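Local coordinates for endoglucanase A (Clostridium longisporum, PDB 6Q1I), which hydrolyses internal beta-1,4-glucosidic linkages in beta-glucans such as barley beta-glucan, lichenan and carboxymethylcellulose, and also acts on xylan, at residues 344-347 with 348-352; 303-306 with 307-311; 15-18 with 19-23. One frame throughout, in Å; residues are numbered along the deposited sequence. Where two conformers were deposited one is given.

Contact 1: residues 344-347 with 348-352; sequences DIKD and ALIRG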
loop_
_atom_site.group_PDB
_atom_site.type_symbol
_atom_site.label_atom_id
_atom_site.label_comp_id
_atom_site.label_asym_id
_atom_site.label_seq_id
_atom_site.Cartn_x
_atom_site.Cartn_y
_atom_site.Cartn_z
ATOM N N ASP A 344 13.695 -17.604 5.690
ATOM C CA ASP A 344 12.894 -17.993 6.850
ATOM C C ASP A 344 11.710 -17.052 7.055
ATOM O O ASP A 344 10.652 -17.481 7.535
ATOM C CB ASP A 344 13.743 -18.020 8.129
ATOM C CG ASP A 344 14.733 -19.183 8.184
ATOM O OD1 ASP A 344 14.580 -20.170 7.438
ATOM O OD2 ASP A 344 15.662 -19.098 9.011
ATOM N N ILE A 345 11.871 -15.770 6.732
ATOM C CA ILE A 345 10.766 -14.825 6.883
ATOM C C ILE A 345 9.731 -15.038 5.784
ATOM O O ILE A 345 8.524 -15.075 6.046
ATOM C CB ILE A 345 11.267 -13.370 6.945
ATOM C CG1 ILE A 345 12.213 -13.182 8.132
ATOM C CG2 ILE A 345 10.079 -12.396 7.027
ATOM C CD1 ILE A 345 12.915 -11.833 8.159
ATOM N N LYS A 346 10.186 -15.190 4.538
ATOM C CA LYS A 346 9.271 -15.547 3.456
ATOM C C LYS A 346 8.491 -16.812 3.800
ATOM O O LYS A 346 7.269 -16.870 3.636
ATOM C CB LYS A 346 10.054 -15.703 2.150
ATOM C CG LYS A 346 9.246 -16.191 0.960
ATOM C CD LYS A 346 9.217 -17.722 0.822
ATOM C CE LYS A 346 10.594 -18.291 0.506
ATOM N NZ LYS A 346 10.555 -19.757 0.252
ATOM N N ASP A 347 9.190 -17.842 4.284
ATOM C CA ASP A 347 8.524 -19.095 4.619
ATOM C C ASP A 347 7.478 -18.884 5.704
ATOM O O ASP A 347 6.403 -19.487 5.659
ATOM C CB ASP A 347 9.543 -20.143 5.075
ATOM C CG ASP A 347 10.346 -20.729 3.930
ATOM O OD1 ASP A 347 9.956 -20.552 2.750
ATOM O OD2 ASP A 347 11.378 -21.371 4.226
ATOM N N ALA A 348 7.779 -18.026 6.686
ATOM C CA ALA A 348 6.840 -17.757 7.772
ATOM C C ALA A 348 5.588 -17.037 7.278
ATOM O O ALA A 348 4.475 -17.325 7.739
ATOM C CB ALA A 348 7.535 -16.941 8.860
ATOM N N LEU A 349 5.749 -16.094 6.346
ATOM C CA LEU A 349 4.597 -15.391 5.786
ATOM C C LEU A 349 3.654 -16.361 5.091
ATOM O O LEU A 349 2.431 -16.307 5.278
ATOM C CB LEU A 349 5.085 -14.332 4.800
ATOM C CG LEU A 349 5.798 -13.114 5.380
ATOM C CD1 LEU A 349 6.460 -12.306 4.269
ATOM C CD2 LEU A 349 4.844 -12.233 6.169
ATOM N N ILE A 350 4.206 -17.239 4.256
ATOM C CA ILE A 350 3.377 -18.166 3.502
ATOM C C ILE A 350 2.770 -19.200 4.441
ATOM O O ILE A 350 1.613 -19.599 4.279
ATOM C CB ILE A 350 4.190 -18.803 2.356
ATOM C CG1 ILE A 350 4.794 -17.730 1.427
ATOM C CG2 ILE A 350 3.324 -19.788 1.572
ATOM C CD1 ILE A 350 3.782 -16.756 0.855
ATOM N N ARG A 351 3.542 -19.652 5.434
ATOM C CA ARG A 351 3.015 -20.582 6.429
ATOM C C ARG A 351 1.837 -19.967 7.180
ATOM O O ARG A 351 0.838 -20.649 7.441
ATOM C CB ARG A 351 4.136 -20.989 7.390
ATOM C CG ARG A 351 3.718 -21.958 8.468
ATOM C CD ARG A 351 4.922 -22.533 9.196
ATOM N NE ARG A 351 5.747 -21.533 9.875
ATOM C CZ ARG A 351 6.991 -21.199 9.529
ATOM N NH1 ARG A 351 7.609 -21.765 8.501
ATOM N NH2 ARG A 351 7.632 -20.295 10.243
ATOM N N GLY A 352 1.920 -18.676 7.516
ATOM C CA GLY A 352 0.807 -18.034 8.199
ATOM C C GLY A 352 -0.448 -18.000 7.347
ATOM O O GLY A 352 -1.557 -18.197 7.849
HETATM O O HOH W 1 10.210 -19.722 9.042
#
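Ala-348, Leu-349, Ile-350 and Arg-351 each send their backbone N-H four residues back, to the carbonyls of Asp-344, Ile-345, Lys-346 and Asp-347, in an unbroken alpha-helical ladder whose phi/psi values stay helical throughout. Asp-344 O, which takes Ala-348 N at 3.0 Å, accepts a second hydrogen bond, from a water at 2.7 Å, and the water in turn takes a hydrogen bond from Arg-351 NH2 at 2.9 Å, lying at the edge of the guanidinium in its plane. Arg-351 is turned back along the helix to reach it. Its CG stands anti to the backbone N (chi1 -180°), and a bend at chi3 (61°) folds the chain so that one guanidinium face lies over Ala-348 CA, which is 3.6 Å from the guanidinium plane and offset toward its rim. The NE end forms a salt bridge with Glu-301, so two different partners fix the rotation of the group. On another side of the helix, Lys-346 bends at chi2 (-90°) and again at chi3, so that NZ donates to Asp-347 OD1 of the next residue at 2.7 Å on the syn side of the carboxylate, a salt bridge between adjacent residues, while Lys-346 also makes a cation-pi contact with Trp-340. Leu-349 CG rests 3.4 Å from Ile-345 O, and Ile-350 leans on Phe-69. The buried side of this last helix of the TIM barrel, 343-356, carries Ile-345 and Leu-349, which both reach Trp-316 of strand 314-318 and pack against helix 293-309, where Leu-349 touches Ala-300 and Val-304.

Contact 2: residues 303-306 with 307-311; sequences YVTA and AQKRG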
loop_
_atom_site.group_PDB
_atom_site.type_symbol
_atom_site.label_atom_id
_atom_site.label_comp_id
_atom_site.label_asym_id
_atom_site.label_seq_id
_atom_site.Cartn_x
_atom_site.Cartn_y
_atom_site.Cartn_z
ATOM N N TYR A 303 1.394 -12.689 12.590
ATOM C CA TYR A 303 0.669 -11.571 12.001
ATOM C C TYR A 303 -0.224 -12.035 10.860
ATOM O O TYR A 303 -1.417 -11.719 10.827
ATOM C CB TYR A 303 1.694 -10.538 11.535
ATOM C CG TYR A 303 1.201 -9.141 11.210
ATOM C CD1 TYR A 303 0.205 -8.916 10.261
ATOM C CD2 TYR A 303 1.795 -8.031 11.799
ATOM C CE1 TYR A 303 -0.207 -7.639 9.942
ATOM C CE2 TYR A 303 1.397 -6.745 11.471
ATOM C CZ TYR A 303 0.385 -6.556 10.554
ATOM O OH TYR A 303 -0.033 -5.284 10.216
ATOM N N VAL A 304 0.333 -12.787 9.909
ATOM C CA VAL A 304 -0.466 -13.233 8.772
ATOM C C VAL A 304 -1.589 -14.157 9.226
ATOM O O VAL A 304 -2.720 -14.050 8.749
ATOM C CB VAL A 304 0.421 -13.885 7.693
ATOM C CG1 VAL A 304 -0.439 -14.443 6.585
ATOM C CG2 VAL A 304 1.412 -12.879 7.135
ATOM N N THR A 305 -1.300 -15.089 10.138
ATOM C CA THR A 305 -2.345 -15.988 10.628
ATOM C C THR A 305 -3.469 -15.201 11.288
ATOM O O THR A 305 -4.649 -15.414 10.999
ATOM C CB THR A 305 -1.770 -17.000 11.627
ATOM O OG1 THR A 305 -0.739 -17.782 11.015
ATOM C CG2 THR A 305 -2.857 -17.950 12.114
ATOM N N ALA A 306 -3.114 -14.263 12.163
ATOM C CA ALA A 306 -4.116 -13.500 12.896
ATOM C C ALA A 306 -4.932 -12.618 11.961
ATOM O O ALA A 306 -6.154 -12.494 12.106
ATOM C CB ALA A 306 -3.431 -12.646 13.961
ATOM N N ALA A 307 -4.278 -12.000 10.985
ATOM C CA ALA A 307 -5.003 -11.162 10.045
ATOM C C ALA A 307 -5.912 -12.000 9.158
ATOM O O ALA A 307 -7.081 -11.655 8.947
ATOM C CB ALA A 307 -4.011 -10.379 9.203
ATOM N N GLN A 308 -5.394 -13.107 8.626
ATOM C CA GLN A 308 -6.195 -13.931 7.727
ATOM C C GLN A 308 -7.362 -14.604 8.445
ATOM O O GLN A 308 -8.435 -14.764 7.850
ATOM C CB GLN A 308 -5.285 -14.920 7.004
ATOM C CG GLN A 308 -4.471 -14.255 5.901
ATOM C CD GLN A 308 -5.355 -13.871 4.744
ATOM O OE1 GLN A 308 -5.719 -14.718 3.932
ATOM N NE2 GLN A 308 -5.756 -12.604 4.690
ATOM N N LYS A 309 -7.195 -14.998 9.713
ATOM C CA LYS A 309 -8.316 -15.524 10.494
ATOM C C LYS A 309 -9.447 -14.514 10.595
ATOM O O LYS A 309 -10.610 -14.893 10.770
ATOM C CB LYS A 309 -7.852 -15.880 11.909
ATOM C CG LYS A 309 -7.129 -17.210 12.026
ATOM C CD LYS A 309 -6.723 -17.506 13.471
ATOM C CE LYS A 309 -6.109 -18.893 13.617
ATOM N NZ LYS A 309 -5.503 -19.108 14.962
ATOM N N ARG A 310 -9.117 -13.228 10.517
ATOM C CA ARG A 310 -10.074 -12.136 10.587
ATOM C C ARG A 310 -10.518 -11.647 9.214
ATOM O O ARG A 310 -11.290 -10.685 9.134
ATOM C CB ARG A 310 -9.460 -10.978 11.384
ATOM C CG ARG A 310 -9.288 -11.298 12.864
ATOM C CD ARG A 310 -8.300 -10.360 13.552
ATOM N NE ARG A 310 -8.277 -10.573 14.992
ATOM C CZ ARG A 310 -7.618 -11.553 15.607
ATOM N NH1 ARG A 310 -6.896 -12.430 14.917
ATOM N NH2 ARG A 310 -7.689 -11.660 16.926
ATOM N N GLY A 311 -10.043 -12.274 8.135
ATOM C CA GLY A 311 -10.394 -11.842 6.794
ATOM C C GLY A 311 -9.701 -10.577 6.343
ATOM O O GLY A 311 -10.236 -9.869 5.481
#
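Ala-306 O is gripped by the side chain of Arg-310: NH1 donates to it at 2.9 Å with an N-H...O angle of 160°, and the oxygen lies at the guanidinium edge, only 6° out of its plane. The backbone N of Arg-310 adds a weak bond to the same oxygen at 3.4 Å, where the regular ladder gives way. Before that point Ala-307, Gln-308 and Lys-309 bond normally to Tyr-303, Val-304 and Thr-305. Gly-311, with positive phi (75°), then ends the helix in a Schellman motif, its N bonding to Gln-308 O at 3.0 Å. Farther out, Thr-305 and Lys-309 run side by side; in one of two modelled conformers of the lysine, Thr-305 CG2 meets Lys-309 CE at 3.7 Å, while Thr-305 OG1 hydrogen-bonds with Glu-301 O, among other partners. Val-304 CG1 lies alongside Gln-308 CG at 4.1 Å. This is the C-terminal turn of helix 293-309 in a beta-alpha-beta unit of the barrel, and Arg-310 joins it to helix 256-275 through a salt bridge from NE to Asp-267. A carbonyl left with a weak backbone bond is thus met by a cationic side chain, a pairing that would be expected to stabilise the partial negative charge at this helix end.

Contact 3: residues 15-18 with 19-23; sequences SEIV and QEMGV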
loop_
_atom_site.group_PDB
_atom_site.type_symbol
_atom_site.label_atom_id
_atom_site.label_comp_id
_atom_site.label_asym_id
_atom_site.label_seq_id
_atom_site.Cartn_x
_atom_site.Cartn_y
_atom_site.Cartn_z
ATOM N N SER A 15 -16.093 -6.713 -0.770
ATOM C CA SER A 15 -16.036 -7.660 0.338
ATOM C C SER A 15 -15.627 -9.045 -0.146
ATOM O O SER A 15 -14.863 -9.744 0.531
ATOM C CB SER A 15 -17.380 -7.704 1.065
ATOM O OG SER A 15 -17.650 -6.457 1.679
ATOM N N GLU A 16 -16.106 -9.457 -1.318
ATOM C CA GLU A 16 -15.720 -10.756 -1.861
ATOM C C GLU A 16 -14.236 -10.784 -2.213
ATOM O O GLU A 16 -13.535 -11.764 -1.939
ATOM C CB GLU A 16 -16.539 -11.051 -3.121
ATOM C CG GLU A 16 -18.041 -11.265 -2.913
ATOM C CD GLU A 16 -18.810 -11.373 -4.237
ATOM O OE1 GLU A 16 -19.043 -12.507 -4.699
ATOM O OE2 GLU A 16 -19.169 -10.330 -4.832
ATOM N N ILE A 17 -13.748 -9.716 -2.844
ATOM C CA ILE A 17 -12.359 -9.682 -3.288
ATOM C C ILE A 17 -11.414 -9.772 -2.096
ATOM O O ILE A 17 -10.422 -10.514 -2.121
ATOM C CB ILE A 17 -12.121 -8.415 -4.134
ATOM C CG1 ILE A 17 -12.864 -8.535 -5.472
ATOM C CG2 ILE A 17 -10.620 -8.166 -4.346
ATOM C CD1 ILE A 17 -13.039 -7.226 -6.219
ATOM N N VAL A 18 -11.710 -9.034 -1.027
ATOM C CA VAL A 18 -10.808 -9.019 0.122
ATOM C C VAL A 18 -10.667 -10.417 0.721
ATOM O O VAL A 18 -9.603 -10.768 1.253
ATOM C CB VAL A 18 -11.296 -7.961 1.136
ATOM C CG1 VAL A 18 -10.590 -8.077 2.453
ATOM C CG2 VAL A 18 -11.096 -6.564 0.587
ATOM N N GLN A 19 -11.712 -11.244 0.625
ATOM C CA GLN A 19 -11.641 -12.595 1.171
ATOM C C GLN A 19 -10.551 -13.431 0.517
ATOM O O GLN A 19 -10.060 -14.380 1.137
ATOM C CB GLN A 19 -12.991 -13.303 1.018
ATOM C CG GLN A 19 -14.085 -12.727 1.890
ATOM C CD GLN A 19 -15.367 -13.521 1.817
ATOM O OE1 GLN A 19 -16.142 -13.389 0.874
ATOM N NE2 GLN A 19 -15.594 -14.360 2.813
ATOM N N GLU A 20 -10.149 -13.085 -0.709
ATOM C CA GLU A 20 -9.256 -13.907 -1.511
ATOM C C GLU A 20 -7.839 -13.365 -1.625
ATOM O O GLU A 20 -6.986 -14.042 -2.205
ATOM C CB GLU A 20 -9.821 -14.058 -2.933
ATOM C CG GLU A 20 -11.204 -14.659 -2.993
ATOM C CD GLU A 20 -11.248 -16.030 -2.385
ATOM O OE1 GLU A 20 -10.236 -16.754 -2.489
ATOM O OE2 GLU A 20 -12.288 -16.376 -1.791
ATOM N N MET A 21 -7.558 -12.168 -1.105
ATOM C CA MET A 21 -6.293 -11.493 -1.402
ATOM C C MET A 21 -5.085 -12.073 -0.667
ATOM O O MET A 21 -3.946 -11.825 -1.079
ATOM C CB MET A 21 -6.437 -9.994 -1.118
ATOM C CG MET A 21 -7.314 -9.268 -2.126
ATOM S SD MET A 21 -7.691 -7.570 -1.644
ATOM C CE MET A 21 -6.074 -6.809 -1.666
ATOM N N GLY A 22 -5.291 -12.825 0.407
ATOM C CA GLY A 22 -4.210 -13.568 1.020
ATOM C C GLY A 22 -3.140 -12.668 1.593
ATOM O O GLY A 22 -3.411 -11.578 2.101
ATOM N N VAL A 23 -1.909 -13.176 1.584
ATOM C CA VAL A 23 -0.733 -12.386 1.929
ATOM C C VAL A 23 -0.140 -11.823 0.646
ATOM O O VAL A 23 -0.118 -12.485 -0.403
ATOM C CB VAL A 23 0.283 -13.191 2.767
ATOM C CG1 VAL A 23 0.855 -14.399 2.008
ATOM C CG2 VAL A 23 1.400 -12.296 3.250
HETATM O O HOH W 2 -14.480 -14.415 -1.785
#
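Across the Gln-19 side-chain amide, the near neighbours are backbone atoms of the preceding turn: OE1 lies 3.8 Å from Glu-16 CA, and CD stands 4.0 Å from Ser-15 O. Beside the carboxylate of Glu-20, a water lies within hydrogen-bonding distance of both Glu-20 OE2 (2.9 Å) and Glu-16 O (2.8 Å). A bend at chi2 (-59°) folds the Glu-20 chain back toward that carbonyl, and its other oxygen forms a long, weak ion pair with Lys-70. The backbone bonds show the helix running out: Gln-19 N makes weak ones to Ser-15 O and Glu-16 O, while Glu-20 N bonds to Ile-17 O at 2.9 Å, three residues back, from well above the carbonyl plane. Gly-22 follows with positive phi, and Val-23 opens strand 23-27. Helix 14-20 therefore leads, through Met-21 and Gly-22, into the first strand of the eight-stranded TIM barrel of this glycosyl hydrolase family 5 domain. Met-21 is buried. Its side chain crosses those of Ile-17 and Val-18 obliquely, Met-21 SD lying 4.0 Å from Ile-17 CG2 and 4.2 Å from Val-18 CG2, and its CG sits 3.3 Å from Ile-17 O. Tyr-109 and Ile-111 of strand 109-113, together with Ile-154 of strand 153-156, pack against Met-21, and Pro-313 touches both Val-18 and Met-21.

Each contact is local, along a helix or at its C-terminal end, so none nests in or crosses another; along the chain they come in series as contact 3, contact 2 and contact 1. Contact 3 leads into strand 23-27, contact 2 ends helix 293-309 ahead of strand 314-318, and contact 1 belongs to helix 343-356 near the C terminus. In space they meet: Leu-349 CD2 packs on Val-304 CG2 at 3.6 Å between contacts 1 and 2, Val-23 CG1 meets Ile-350 CD1 at 3.9 Å, and Val-23 CG2 meets Val-304 CG2 at 3.9 Å. These touches place the start of strand 23-27 against helices 293-309 and 343-356, where the barrel closes.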